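Local coordinates for protein synaptotagmin-4 (Rattus norvegicus, PDB 1W15) that takes part in moving neuronal dense-core vesicles through its interaction with KIF1A and in their capture at synapses when that interaction weakens, and is represented here by its C2B domain, at residues D52-N58 and E101-S107; V36-R40 and I144-H148; L95-V100 and W133-C137; S67-H72 and E84-F88. All blocks are in the same frame, centred on the assembly; numbering follows the deposited sequence. Where two conformers were deposited one is given.

Contact 1. Residues D52-N58 and E101-S107. With CA (calcium ion), chain B.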
loop_
_atom_site.group_PDB
_atom_site.type_symbol
_atom_site.label_atom_id
_atom_site.label_comp_id
_atom_site.label_asym_id
_atom_site.label_seq_id
_atom_site.Cartn_x
_atom_site.Cartn_y
_atom_site.Cartn_z
ATOM N N ASP A 52 2.390 -20.865 -10.712
ATOM C CA ASP A 52 1.523 -19.717 -11.009
ATOM C C ASP A 52 0.825 -19.375 -9.716
ATOM O O ASP A 52 -0.318 -19.807 -9.530
ATOM C CB ASP A 52 0.489 -20.129 -12.057
ATOM C CG ASP A 52 1.144 -20.635 -13.315
ATOM O OD1 ASP A 52 1.954 -19.901 -13.893
ATOM O OD2 ASP A 52 0.938 -21.762 -13.786
ATOM N N PRO A 53 1.519 -18.681 -8.792
ATOM C CA PRO A 53 0.985 -18.510 -7.438
ATOM C C PRO A 53 -0.180 -17.541 -7.259
ATOM O O PRO A 53 -0.243 -16.523 -7.932
ATOM C CB PRO A 53 2.197 -18.029 -6.620
ATOM C CG PRO A 53 3.130 -17.377 -7.672
ATOM C CD PRO A 53 2.876 -18.115 -8.940
ATOM N N TYR A 54 -1.079 -17.891 -6.353
ATOM C CA TYR A 54 -2.026 -16.928 -5.770
ATOM C C TYR A 54 -2.097 -17.244 -4.286
ATOM O O TYR A 54 -1.575 -18.274 -3.835
ATOM C CB TYR A 54 -3.414 -17.021 -6.405
ATOM C CG TYR A 54 -4.150 -18.333 -6.231
ATOM C CD1 TYR A 54 -3.813 -19.464 -6.994
ATOM C CD2 TYR A 54 -5.192 -18.436 -5.313
ATOM C CE1 TYR A 54 -4.512 -20.668 -6.844
ATOM C CE2 TYR A 54 -5.898 -19.649 -5.125
ATOM C CZ TYR A 54 -5.541 -20.737 -5.873
ATOM O OH TYR A 54 -6.238 -21.890 -5.684
ATOM N N VAL A 55 -2.739 -16.375 -3.518
ATOM C CA VAL A 55 -2.798 -16.593 -2.099
ATOM C C VAL A 55 -4.245 -16.545 -1.640
ATOM O O VAL A 55 -5.006 -15.608 -1.971
ATOM C CB VAL A 55 -1.985 -15.489 -1.341
ATOM C CG1 VAL A 55 -2.098 -15.703 0.187
ATOM C CG2 VAL A 55 -0.540 -15.525 -1.825
ATOM N N LYS A 56 -4.610 -17.540 -0.850
ATOM C CA LYS A 56 -5.916 -17.608 -0.239
ATOM C C LYS A 56 -5.740 -17.278 1.225
ATOM O O LYS A 56 -4.776 -17.739 1.853
ATOM C CB LYS A 56 -6.442 -19.052 -0.352
ATOM C CG LYS A 56 -7.816 -19.190 0.232
ATOM C CD LYS A 56 -8.618 -20.113 -0.607
ATOM C CE LYS A 56 -9.981 -20.303 -0.010
ATOM N NZ LYS A 56 -10.574 -21.451 -0.687
ATOM N N VAL A 57 -6.669 -16.493 1.758
ATOM C CA VAL A 57 -6.599 -16.011 3.126
ATOM C C VAL A 57 -7.904 -16.443 3.840
ATOM O O VAL A 57 -8.998 -16.034 3.441
ATOM C CB VAL A 57 -6.433 -14.474 3.208
ATOM C CG1 VAL A 57 -6.200 -14.031 4.696
ATOM C CG2 VAL A 57 -5.252 -13.968 2.321
ATOM N N ASN A 58 -7.793 -17.266 4.880
ATOM C CA ASN A 58 -8.970 -17.722 5.642
ATOM C C ASN A 58 -8.920 -17.075 7.016
ATOM O O ASN A 58 -7.866 -17.061 7.628
ATOM C CB ASN A 58 -8.965 -19.261 5.778
ATOM C CG ASN A 58 -9.201 -19.963 4.454
ATOM O OD1 ASN A 58 -10.031 -19.509 3.670
ATOM N ND2 ASN A 58 -8.480 -21.074 4.184
ATOM N N GLU A 101 -5.148 -17.536 8.225
ATOM C CA GLU A 101 -4.397 -18.609 7.587
ATOM C C GLU A 101 -4.135 -18.126 6.183
ATOM O O GLU A 101 -5.087 -17.807 5.472
ATOM C CB GLU A 101 -5.250 -19.881 7.553
ATOM C CG GLU A 101 -4.604 -21.097 6.872
ATOM C CD GLU A 101 -5.610 -22.282 6.763
ATOM O OE1 GLU A 101 -6.772 -22.062 6.361
ATOM O OE2 GLU A 101 -5.237 -23.443 7.068
ATOM N N PHE A 102 -2.871 -18.139 5.760
ATOM C CA PHE A 102 -2.479 -17.793 4.386
ATOM C C PHE A 102 -2.008 -19.068 3.689
ATOM O O PHE A 102 -1.169 -19.834 4.257
ATOM C CB PHE A 102 -1.306 -16.810 4.380
ATOM C CG PHE A 102 -1.590 -15.514 5.056
ATOM C CD1 PHE A 102 -1.372 -15.373 6.445
ATOM C CD2 PHE A 102 -2.030 -14.402 4.306
ATOM C CE1 PHE A 102 -1.641 -14.164 7.073
ATOM C CE2 PHE A 102 -2.290 -13.176 4.947
ATOM C CZ PHE A 102 -2.089 -13.056 6.303
ATOM N N LEU A 103 -2.540 -19.296 2.490
ATOM C CA LEU A 103 -2.159 -20.434 1.666
ATOM C C LEU A 103 -1.655 -19.900 0.335
ATOM O O LEU A 103 -2.377 -19.184 -0.353
ATOM C CB LEU A 103 -3.378 -21.359 1.438
ATOM C CG LEU A 103 -4.011 -21.744 2.801
ATOM C CD1 LEU A 103 -5.477 -21.820 2.690
ATOM C CD2 LEU A 103 -3.364 -22.980 3.370
ATOM N N VAL A 104 -0.414 -20.242 0.000
ATOM C CA VAL A 104 0.143 -19.975 -1.309
ATOM C C VAL A 104 -0.080 -21.254 -2.156
ATOM O O VAL A 104 0.407 -22.331 -1.779
ATOM C CB VAL A 104 1.648 -19.604 -1.230
ATOM C CG1 VAL A 104 2.160 -19.263 -2.655
ATOM C CG2 VAL A 104 1.908 -18.404 -0.203
ATOM N N LEU A 105 -0.827 -21.095 -3.249
ATOM C CA LEU A 105 -1.299 -22.195 -4.093
ATOM C C LEU A 105 -0.820 -21.971 -5.491
ATOM O O LEU A 105 -0.627 -20.823 -5.912
ATOM C CB LEU A 105 -2.835 -22.210 -4.092
ATOM C CG LEU A 105 -3.426 -22.518 -2.689
ATOM C CD1 LEU A 105 -4.429 -21.482 -2.233
ATOM C CD2 LEU A 105 -4.063 -23.893 -2.870
ATOM N N ASP A 106 -0.672 -23.069 -6.235
ATOM C CA ASP A 106 -0.260 -22.977 -7.617
ATOM C C ASP A 106 -1.523 -23.194 -8.444
ATOM O O ASP A 106 -2.183 -24.247 -8.324
ATOM C CB ASP A 106 0.769 -24.072 -7.877
ATOM C CG ASP A 106 1.165 -24.177 -9.318
ATOM O OD1 ASP A 106 1.211 -23.172 -10.050
ATOM O OD2 ASP A 106 1.423 -25.266 -9.810
ATOM N N SER A 107 -1.882 -22.193 -9.248
ATOM C CA SER A 107 -3.037 -22.324 -10.119
ATOM C C SER A 107 -2.721 -23.242 -11.282
ATOM O O SER A 107 -1.763 -23.013 -12.030
ATOM C CB SER A 107 -3.472 -20.932 -10.581
ATOM O OG SER A 107 -4.443 -21.055 -11.589
HETATM CA CA CA B . 0.687 -23.919 -12.564
HETATM O O HOH W 1 1.740 -25.374 -14.644
#
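With chi1 at 174°, Asp-106 turns its carboxylate opposite its own backbone nitrogen and back across the strand pair, where OD1 takes a nearly straight hydrogen bond from Asp-52 N (2.7 Å). The donor arrives on the anti side, tilted from the carboxylate plane. The same OD1 binds a calcium ion at 2.7 Å. Asp-52 adds OD2 at 2.5 Å from the calcium, Ser-107 its carbonyl O and Glu-108 OE1 a further ligand; a water binds it too. OD1 of Asp-52 is held separately by Cys-76 N. At Tyr-54, CG sits between backbone N and carbonyl carbon (chi1 63°), which folds the ring over Leu-105. CB of Leu-105 packs on one ring face, 3.6 Å from CZ, while Tyr-54 OH hydrogen-bonds to Asn-113 ND2. At the far end Asn-58 ND2 reaches Glu-101 OE1 at 2.9 Å, in line with its own amide plane. Tyr-60 OH shares that oxygen, and Glu-101 OE2 forms a salt bridge with Arg-118. Along the pair, N-H and C=O groups of Tyr-54 with Leu-105, Lys-56 with Leu-103 and Asn-58 with Glu-101 bind the strands. On the other sheet face Val-55, Val-57, Phe-102 and Val-104 enter the core. This is an antiparallel pair of a C2 beta sandwich, ending in the calcium-site loops.

Contact 2. Residues V36-R40 and I144-H148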
loop_
_atom_site.group_PDB
_atom_site.type_symbol
_atom_site.label_atom_id
_atom_site.label_comp_id
_atom_site.label_asym_id
_atom_site.label_seq_id
_atom_site.Cartn_x
_atom_site.Cartn_y
_atom_site.Cartn_z
ATOM N N VAL A 36 -1.752 -8.825 1.449
ATOM C CA VAL A 36 -0.813 -9.839 0.932
ATOM C C VAL A 36 0.094 -9.083 -0.061
ATOM O O VAL A 36 -0.385 -8.577 -1.119
ATOM C CB VAL A 36 -1.550 -11.001 0.185
ATOM C CG1 VAL A 36 -0.513 -12.008 -0.340
ATOM C CG2 VAL A 36 -2.536 -11.739 1.170
ATOM N N LEU A 37 1.381 -8.979 0.281
ATOM C CA LEU A 37 2.249 -8.073 -0.444
ATOM C C LEU A 37 2.981 -8.854 -1.542
ATOM O O LEU A 37 2.755 -8.583 -2.729
ATOM C CB LEU A 37 3.220 -7.365 0.502
ATOM C CG LEU A 37 2.439 -6.325 1.334
ATOM C CD1 LEU A 37 3.029 -6.046 2.728
ATOM C CD2 LEU A 37 2.440 -5.019 0.502
ATOM N N LYS A 38 3.831 -9.807 -1.154
ATOM C CA LYS A 38 4.721 -10.501 -2.130
ATOM C C LYS A 38 5.092 -11.859 -1.584
ATOM O O LYS A 38 5.072 -12.081 -0.386
ATOM C CB LYS A 38 6.085 -9.791 -2.291
ATOM C CG LYS A 38 6.140 -8.355 -2.230
ATOM C CD LYS A 38 7.596 -7.867 -2.464
ATOM C CE LYS A 38 7.586 -6.329 -2.532
ATOM N NZ LYS A 38 8.926 -5.710 -2.913
ATOM N N ALA A 39 5.435 -12.780 -2.466
ATOM C CA ALA A 39 6.096 -14.019 -2.043
ATOM C C ALA A 39 7.445 -14.072 -2.772
ATOM O O ALA A 39 7.600 -13.493 -3.860
ATOM C CB ALA A 39 5.232 -15.231 -2.446
ATOM N N ARG A 40 8.406 -14.807 -2.219
ATOM C CA ARG A 40 9.676 -15.024 -2.886
ATOM C C ARG A 40 10.251 -16.389 -2.524
ATOM O O ARG A 40 9.837 -17.010 -1.516
ATOM C CB ARG A 40 10.683 -13.913 -2.528
ATOM C CG ARG A 40 11.207 -13.993 -1.109
ATOM C CD ARG A 40 12.035 -12.781 -0.659
ATOM N NE ARG A 40 12.316 -12.791 0.784
ATOM C CZ ARG A 40 12.835 -11.754 1.456
ATOM N NH1 ARG A 40 13.146 -10.620 0.820
ATOM N NH2 ARG A 40 13.071 -11.856 2.760
ATOM N N ILE A 144 1.446 -3.235 10.388
ATOM C CA ILE A 144 2.761 -3.814 10.629
ATOM C C ILE A 144 2.983 -4.878 9.548
ATOM O O ILE A 144 2.088 -5.690 9.314
ATOM C CB ILE A 144 2.829 -4.472 12.016
ATOM C CG1 ILE A 144 2.436 -3.481 13.138
ATOM C CG2 ILE A 144 4.231 -5.100 12.271
ATOM C CD1 ILE A 144 1.979 -4.207 14.435
ATOM N N ALA A 145 4.167 -4.848 8.934
ATOM C CA ALA A 145 4.567 -5.781 7.815
ATOM C C ALA A 145 5.735 -6.651 8.228
ATOM O O ALA A 145 6.674 -6.142 8.893
ATOM C CB ALA A 145 4.916 -4.996 6.568
ATOM N N LYS A 146 5.694 -7.965 7.909
ATOM C CA LYS A 146 6.808 -8.866 8.226
ATOM C C LYS A 146 6.868 -9.943 7.157
ATOM O O LYS A 146 5.814 -10.351 6.641
ATOM C CB LYS A 146 6.644 -9.621 9.558
ATOM C CG LYS A 146 6.428 -8.739 10.782
ATOM C CD LYS A 146 6.695 -9.527 12.121
ATOM C CE LYS A 146 6.509 -8.583 13.337
ATOM N NZ LYS A 146 7.325 -7.325 13.126
ATOM N N TRP A 147 8.088 -10.357 6.871
ATOM C CA TRP A 147 8.374 -11.586 6.093
ATOM C C TRP A 147 8.254 -12.809 6.987
ATOM O O TRP A 147 8.690 -12.783 8.152
ATOM C CB TRP A 147 9.797 -11.527 5.553
ATOM C CG TRP A 147 9.974 -10.714 4.302
ATOM C CD1 TRP A 147 10.615 -9.481 4.172
ATOM C CD2 TRP A 147 9.546 -11.087 2.984
ATOM N NE1 TRP A 147 10.581 -9.079 2.851
ATOM C CE2 TRP A 147 9.972 -10.050 2.090
ATOM C CE3 TRP A 147 8.850 -12.215 2.459
ATOM C CZ2 TRP A 147 9.713 -10.083 0.686
ATOM C CZ3 TRP A 147 8.615 -12.273 1.077
ATOM C CH2 TRP A 147 9.027 -11.186 0.204
ATOM N N HIS A 148 7.646 -13.885 6.476
ATOM C CA HIS A 148 7.528 -15.133 7.205
ATOM C C HIS A 148 7.954 -16.271 6.310
ATOM O O HIS A 148 7.607 -16.253 5.136
ATOM C CB HIS A 148 6.086 -15.407 7.550
ATOM C CG HIS A 148 5.518 -14.416 8.504
ATOM N ND1 HIS A 148 5.626 -14.565 9.872
ATOM C CD2 HIS A 148 4.845 -13.261 8.292
ATOM C CE1 HIS A 148 5.014 -13.556 10.473
ATOM N NE2 HIS A 148 4.530 -12.745 9.540
#
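Arg-40 lays its guanidinium flat on the indole of Trp-147, the planes only 8° apart. CZ sits over the six-membered ring, 3.6 Å from its centroid and 3.4 Å from CE2, so the pair is both a stack and a cation-pi contact. NH1 and NH2 spread toward NE1 and the five-membered ring, while CD adds a CH-pi contact over the same benzo ring, 3.5 Å from CH2. Chi1 of 72° sets CG of Arg-40 between its backbone N and carbonyl carbon, and the extended chain beyond carries the flat group along the ring. Lys-38 reaches the ring with CB, 4.1 Å from CH2, and farther along Leu-37 CD1 touches Ala-145 CB at 4.4 Å. The strands of 36-40 and 144-148 are not neighbours: their axes come no closer than 9.0 Å in one C2 sheet, and strand 18-26 runs between them. Leu-37 and Lys-38 both face Leu-20 of that middle strand, a classic beta bulge. Glu-18, on the same strand, forms a salt bridge with Arg-40 NH2 and touches Trp-147, so the guanidinium has a charged partner as well as the ring. Outside the chain, Val-87 of the second subunit packs on Trp-147, and Phe-86 of that subunit on Lys-38.

Contact 3. Residues L95-V100 and W133-C137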
loop_
_atom_site.group_PDB
_atom_site.type_symbol
_atom_site.label_atom_id
_atom_site.label_comp_id
_atom_site.label_asym_id
_atom_site.label_seq_id
_atom_site.Cartn_x
_atom_site.Cartn_y
_atom_site.Cartn_z
ATOM N N LEU A 95 -9.054 -9.810 19.358
ATOM C CA LEU A 95 -8.434 -10.792 18.479
ATOM C C LEU A 95 -7.983 -12.092 19.193
ATOM O O LEU A 95 -7.277 -12.935 18.603
ATOM C CB LEU A 95 -7.230 -10.130 17.852
ATOM C CG LEU A 95 -7.308 -9.536 16.441
ATOM C CD1 LEU A 95 -8.716 -9.218 15.829
ATOM C CD2 LEU A 95 -6.282 -8.482 16.225
ATOM N N GLU A 96 -8.348 -12.217 20.467
ATOM C CA GLU A 96 -7.908 -13.344 21.292
ATOM C C GLU A 96 -8.133 -14.724 20.641
ATOM O O GLU A 96 -7.216 -15.558 20.657
ATOM C CB GLU A 96 -8.527 -13.283 22.702
ATOM C CG GLU A 96 -9.918 -13.925 22.821
ATOM C CD GLU A 96 -10.458 -14.032 24.247
ATOM O OE1 GLU A 96 -10.344 -13.044 25.018
ATOM O OE2 GLU A 96 -11.039 -15.094 24.597
ATOM N N GLU A 97 -9.328 -14.943 20.070
ATOM C CA GLU A 97 -9.679 -16.225 19.406
ATOM C C GLU A 97 -9.693 -16.155 17.888
ATOM O O GLU A 97 -10.198 -17.065 17.204
ATOM C CB GLU A 97 -11.039 -16.720 19.912
ATOM C CG GLU A 97 -10.957 -17.199 21.355
ATOM C CD GLU A 97 -12.298 -17.639 21.914
ATOM O OE1 GLU A 97 -12.690 -18.817 21.699
ATOM O OE2 GLU A 97 -12.958 -16.811 22.580
ATOM N N ILE A 98 -9.127 -15.093 17.345
ATOM C CA ILE A 98 -9.109 -14.927 15.897
ATOM C C ILE A 98 -7.772 -15.423 15.367
ATOM O O ILE A 98 -6.736 -15.156 15.966
ATOM C CB ILE A 98 -9.321 -13.414 15.574
ATOM C CG1 ILE A 98 -10.710 -12.964 16.029
ATOM C CG2 ILE A 98 -9.072 -13.093 14.087
ATOM C CD1 ILE A 98 -11.884 -13.576 15.267
ATOM N N SER A 99 -7.773 -16.119 14.233
ATOM C CA SER A 99 -6.517 -16.423 13.592
ATOM C C SER A 99 -6.692 -16.252 12.083
ATOM O O SER A 99 -7.819 -16.262 11.604
ATOM C CB SER A 99 -6.074 -17.824 13.953
ATOM O OG SER A 99 -7.021 -18.754 13.491
ATOM N N VAL A 100 -5.578 -16.099 11.362
ATOM C CA VAL A 100 -5.594 -15.844 9.911
ATOM C C VAL A 100 -4.669 -16.895 9.277
ATOM O O VAL A 100 -3.567 -17.127 9.782
ATOM C CB VAL A 100 -5.081 -14.430 9.547
ATOM C CG1 VAL A 100 -5.149 -14.163 8.011
ATOM C CG2 VAL A 100 -5.881 -13.318 10.319
ATOM N N TRP A 133 1.400 -11.597 15.295
ATOM C CA TRP A 133 0.070 -11.427 15.909
ATOM C C TRP A 133 0.106 -10.666 17.248
ATOM O O TRP A 133 -0.752 -9.832 17.512
ATOM C CB TRP A 133 -0.570 -12.772 16.151
ATOM C CG TRP A 133 -2.065 -12.716 16.316
ATOM C CD1 TRP A 133 -2.795 -12.949 17.482
ATOM C CD2 TRP A 133 -3.028 -12.417 15.299
ATOM N NE1 TRP A 133 -4.140 -12.856 17.205
ATOM C CE2 TRP A 133 -4.312 -12.521 15.886
ATOM C CE3 TRP A 133 -2.939 -12.092 13.937
ATOM C CZ2 TRP A 133 -5.491 -12.299 15.163
ATOM C CZ3 TRP A 133 -4.119 -11.876 13.212
ATOM C CH2 TRP A 133 -5.379 -11.980 13.837
ATOM N N LYS A 134 1.077 -10.980 18.094
ATOM C CA LYS A 134 1.235 -10.235 19.363
ATOM C C LYS A 134 1.387 -8.709 19.133
ATOM O O LYS A 134 0.815 -7.867 19.862
ATOM C CB LYS A 134 2.402 -10.798 20.170
ATOM C CG LYS A 134 2.653 -9.967 21.441
ATOM C CD LYS A 134 3.423 -10.667 22.523
ATOM C CE LYS A 134 3.969 -9.633 23.543
ATOM N NZ LYS A 134 2.904 -8.809 24.304
ATOM N N GLU A 135 2.172 -8.372 18.111
ATOM C CA GLU A 135 2.506 -6.985 17.810
ATOM C C GLU A 135 1.236 -6.264 17.313
ATOM O O GLU A 135 0.941 -5.141 17.763
ATOM C CB GLU A 135 3.663 -6.914 16.799
ATOM C CG GLU A 135 4.402 -5.579 16.807
ATOM C CD GLU A 135 5.620 -5.548 15.878
ATOM O OE1 GLU A 135 6.157 -6.626 15.551
ATOM O OE2 GLU A 135 6.046 -4.431 15.487
ATOM N N ILE A 136 0.481 -6.950 16.433
ATOM C CA ILE A 136 -0.857 -6.562 15.906
ATOM C C ILE A 136 -1.900 -6.221 17.026
ATOM O O ILE A 136 -2.682 -5.181 16.934
ATOM C CB ILE A 136 -1.413 -7.716 14.981
ATOM C CG1 ILE A 136 -0.673 -7.753 13.623
ATOM C CG2 ILE A 136 -2.917 -7.619 14.774
ATOM C CD1 ILE A 136 -0.668 -9.157 12.979
ATOM N N CYS A 137 -1.895 -7.062 18.068
ATOM C CA CYS A 137 -2.731 -6.867 19.242
ATOM C C CYS A 137 -2.164 -5.812 20.177
ATOM O O CYS A 137 -2.910 -5.070 20.823
ATOM C CB CYS A 137 -2.893 -8.180 19.980
ATOM S SG CYS A 137 -3.740 -9.426 18.993
#
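Apolar packing carries most of the contact, and Trp-133 is its centre. Leu-95 CG comes to 3.5 Å from CZ2 of the indole, Ile-98 CG2 touches the same CZ2 at 3.8 Å, and Val-100 CG2 meets CZ3 at 3.7 Å, the valine and tryptophan side chains crossing at about a right angle. Leu-95 thus comes from one side of the indole plane, Ile-98 and Val-100 from the other; chi1 of -160° swings the indole opposite the helix backbone nitrogen and out toward the strand. One helical turn on, Leu-95 CD2 packs on Ile-136 CG2 at 3.8 Å, while its CB touches Cys-137 SG at 3.7 Å. The polar link is slight: Trp-133 NE1 gives a weak hydrogen bond to Leu-95 O, 3.4 Å away and in the plane of the ring. That carbonyl is also taken by Ile-98 N within the type I turn from Leu-95 to Ile-98, so one oxygen serves both the turn and the indole. With an alanine in place of Trp-133, a gap would probably open between helix and strand beside Leu-95, Ile-98 and Val-100, and Leu-95 O would probably lose its weak second donor. Trp-133 also touches Leu-23 and Leu-32 of the other sheet. Helix 128-138, between the last two strands, is a feature of synaptotagmin C2B domains; here its Trp-133 packs against both sheets at one end of the sandwich.

Contact 4. Residues S67-H72 and E84-F88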
loop_
_atom_site.group_PDB
_atom_site.type_symbol
_atom_site.label_atom_id
_atom_site.label_comp_id
_atom_site.label_asym_id
_atom_site.label_seq_id
_atom_site.Cartn_x
_atom_site.Cartn_y
_atom_site.Cartn_z
ATOM N N SER A 67 -14.558 -16.166 7.335
ATOM C CA SER A 67 -14.427 -15.386 6.105
ATOM C C SER A 67 -13.300 -15.938 5.282
ATOM O O SER A 67 -12.418 -16.599 5.837
ATOM C CB SER A 67 -14.157 -13.910 6.448
ATOM O OG SER A 67 -14.156 -13.106 5.265
ATOM N N LYS A 68 -13.309 -15.668 3.964
ATOM C CA LYS A 68 -12.211 -16.099 3.100
ATOM C C LYS A 68 -12.002 -15.058 1.985
ATOM O O LYS A 68 -12.972 -14.414 1.561
ATOM C CB LYS A 68 -12.462 -17.516 2.510
ATOM C CG LYS A 68 -13.723 -17.607 1.687
ATOM C CD LYS A 68 -13.964 -18.987 1.061
ATOM C CE LYS A 68 -15.124 -18.897 0.055
ATOM N NZ LYS A 68 -15.305 -20.181 -0.724
ATOM N N LYS A 69 -10.768 -14.919 1.506
ATOM C CA LYS A 69 -10.423 -13.993 0.418
ATOM C C LYS A 69 -9.401 -14.689 -0.430
ATOM O O LYS A 69 -8.775 -15.639 0.017
ATOM C CB LYS A 69 -9.750 -12.731 0.990
ATOM C CG LYS A 69 -10.539 -12.011 2.108
ATOM C CD LYS A 69 -11.758 -11.262 1.624
ATOM C CE LYS A 69 -12.375 -10.525 2.826
ATOM N NZ LYS A 69 -13.600 -9.897 2.357
ATOM N N LYS A 70 -9.206 -14.225 -1.652
ATOM C CA LYS A 70 -8.092 -14.718 -2.445
ATOM C C LYS A 70 -7.585 -13.662 -3.388
ATOM O O LYS A 70 -8.357 -12.752 -3.769
ATOM C CB LYS A 70 -8.410 -16.033 -3.141
ATOM C CG LYS A 70 -9.187 -15.976 -4.349
ATOM C CD LYS A 70 -9.473 -17.431 -4.770
ATOM C CE LYS A 70 -10.548 -17.437 -5.853
ATOM N NZ LYS A 70 -11.077 -18.844 -6.079
ATOM N N THR A 71 -6.284 -13.729 -3.688
ATOM C CA THR A 71 -5.668 -12.800 -4.614
ATOM C C THR A 71 -5.820 -13.295 -6.010
ATOM O O THR A 71 -6.219 -14.437 -6.233
ATOM C CB THR A 71 -4.136 -12.618 -4.348
ATOM O OG1 THR A 71 -3.442 -13.818 -4.760
ATOM C CG2 THR A 71 -3.804 -12.409 -2.841
ATOM N N HIS A 72 -5.436 -12.433 -6.945
ATOM C CA HIS A 72 -5.256 -12.803 -8.351
ATOM C C HIS A 72 -4.044 -13.681 -8.468
ATOM O O HIS A 72 -3.213 -13.769 -7.545
ATOM C CB HIS A 72 -5.042 -11.556 -9.201
ATOM C CG HIS A 72 -6.246 -10.676 -9.263
ATOM N ND1 HIS A 72 -7.187 -10.773 -10.273
ATOM C CD2 HIS A 72 -6.706 -9.728 -8.407
ATOM C CE1 HIS A 72 -8.145 -9.884 -10.064
ATOM N NE2 HIS A 72 -7.878 -9.239 -8.937
ATOM N N GLU A 84 -2.376 -6.967 -2.398
ATOM C CA GLU A 84 -3.845 -7.042 -2.352
ATOM C C GLU A 84 -4.243 -6.774 -0.924
ATOM O O GLU A 84 -3.873 -7.564 -0.062
ATOM C CB GLU A 84 -4.368 -8.437 -2.823
ATOM C CG GLU A 84 -4.238 -8.493 -4.338
ATOM C CD GLU A 84 -5.370 -9.211 -5.021
ATOM O OE1 GLU A 84 -6.517 -9.127 -4.512
ATOM O OE2 GLU A 84 -5.095 -9.796 -6.087
ATOM N N LEU A 85 -5.012 -5.711 -0.700
ATOM C CA LEU A 85 -5.529 -5.415 0.651
ATOM C C LEU A 85 -6.951 -5.972 0.781
ATOM O O LEU A 85 -7.822 -5.779 -0.129
ATOM C CB LEU A 85 -5.477 -3.927 0.941
ATOM C CG LEU A 85 -5.942 -3.424 2.337
ATOM C CD1 LEU A 85 -5.133 -2.113 2.652
ATOM C CD2 LEU A 85 -7.459 -3.174 2.392
ATOM N N PHE A 86 -7.185 -6.634 1.924
ATOM C CA PHE A 86 -8.508 -7.126 2.278
ATOM C C PHE A 86 -8.928 -6.568 3.608
ATOM O O PHE A 86 -8.076 -6.338 4.506
ATOM C CB PHE A 86 -8.513 -8.652 2.394
ATOM C CG PHE A 86 -8.015 -9.351 1.123
ATOM C CD1 PHE A 86 -8.805 -9.376 -0.026
ATOM C CD2 PHE A 86 -6.764 -9.996 1.120
ATOM C CE1 PHE A 86 -8.351 -10.024 -1.212
ATOM C CE2 PHE A 86 -6.298 -10.664 -0.093
ATOM C CZ PHE A 86 -7.098 -10.646 -1.224
ATOM N N VAL A 87 -10.230 -6.400 3.746
ATOM C CA VAL A 87 -10.796 -5.921 5.017
ATOM C C VAL A 87 -11.658 -7.044 5.608
ATOM O O VAL A 87 -12.611 -7.509 4.949
ATOM C CB VAL A 87 -11.646 -4.617 4.791
ATOM C CG1 VAL A 87 -12.344 -4.125 6.090
ATOM C CG2 VAL A 87 -10.771 -3.547 4.262
ATOM N N PHE A 88 -11.356 -7.445 6.858
ATOM C CA PHE A 88 -12.175 -8.461 7.565
ATOM C C PHE A 88 -12.959 -7.829 8.677
ATOM O O PHE A 88 -12.423 -7.040 9.428
ATOM C CB PHE A 88 -11.304 -9.535 8.186
ATOM C CG PHE A 88 -10.701 -10.463 7.197
ATOM C CD1 PHE A 88 -11.483 -11.438 6.563
ATOM C CD2 PHE A 88 -9.335 -10.410 6.925
ATOM C CE1 PHE A 88 -10.918 -12.353 5.662
ATOM C CE2 PHE A 88 -8.754 -11.306 6.000
ATOM C CZ PHE A 88 -9.564 -12.290 5.368
HETATM O O HOH W 2 -8.818 -10.746 -5.311
#
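A single water bridges Lys-70 O and Glu-84 OE1, donating to both, at 2.6 Å from the carbonyl oxygen and 2.9 Å from the carboxylate. The other oxygen of Glu-84, OE2, lies in line for a bond from His-72 N, but its position is less certain. The carboxylate gets there because the Glu-84 chain bends at chi2 (-143°), which brings its carboxylate alongside Thr-71 and His-72. Thr-71 OG1 turns the other way: it donates to His-72 O at 2.8 Å and accepts from Val-55 N, so this hydroxyl ties this part of the chain to strand 53-61. Farther along, two aromatic rings meet Lys-69. Its CB stands over the centre of the Phe-86 ring, 3.6 Å from the centroid, as a CH-pi contact, and its CG packs 3.4 Å from Phe-88 CZ. The aliphatic chain, bent at chi2, therefore slides between the two rings. Ser-67 OG comes in the plane of the Phe-88 ring, 3.3 Å from CE1. An alanine in place of Phe-86 would remove the face beneath Lys-69 CB and is likely to leave a gap between that lysine and Thr-71, freeing the lysine chain to turn. Lys-38 of the third subunit packs on the same phenylalanine. The contact joins outermost strands of the two sheets, closing one side of the C2 sandwich. Strand 64-70, fourth in the chain, with its run of lysines, probably corresponds to the polybasic strand of synaptotagmin C2B domains.

All four contacts belong to one C2B sandwich. Contact 1 supplies two central strands of one sheet, and contact 2 spans three strands of the other. They meet in the core, where Val-57 CG2 and Val-36 CG2 are 3.7 Å apart. Contact 4 lies closest to contact 1, centres about 11 Å apart, and shares its sheet through a probable hydrogen bond from Thr-71 N to Val-55 O (2.8 Å); Glu-84 N likewise reaches Val-36 O of contact 2. Contact 3 continues strand 98-106 away from the calcium site; the centres of contacts 1 and 3 lie about 20 Å apart, on opposite sides of the chain's centre. A salt bridge of Lys-146 NZ to Glu-135 OE1 (2.8 Å) links contacts 2 and 3.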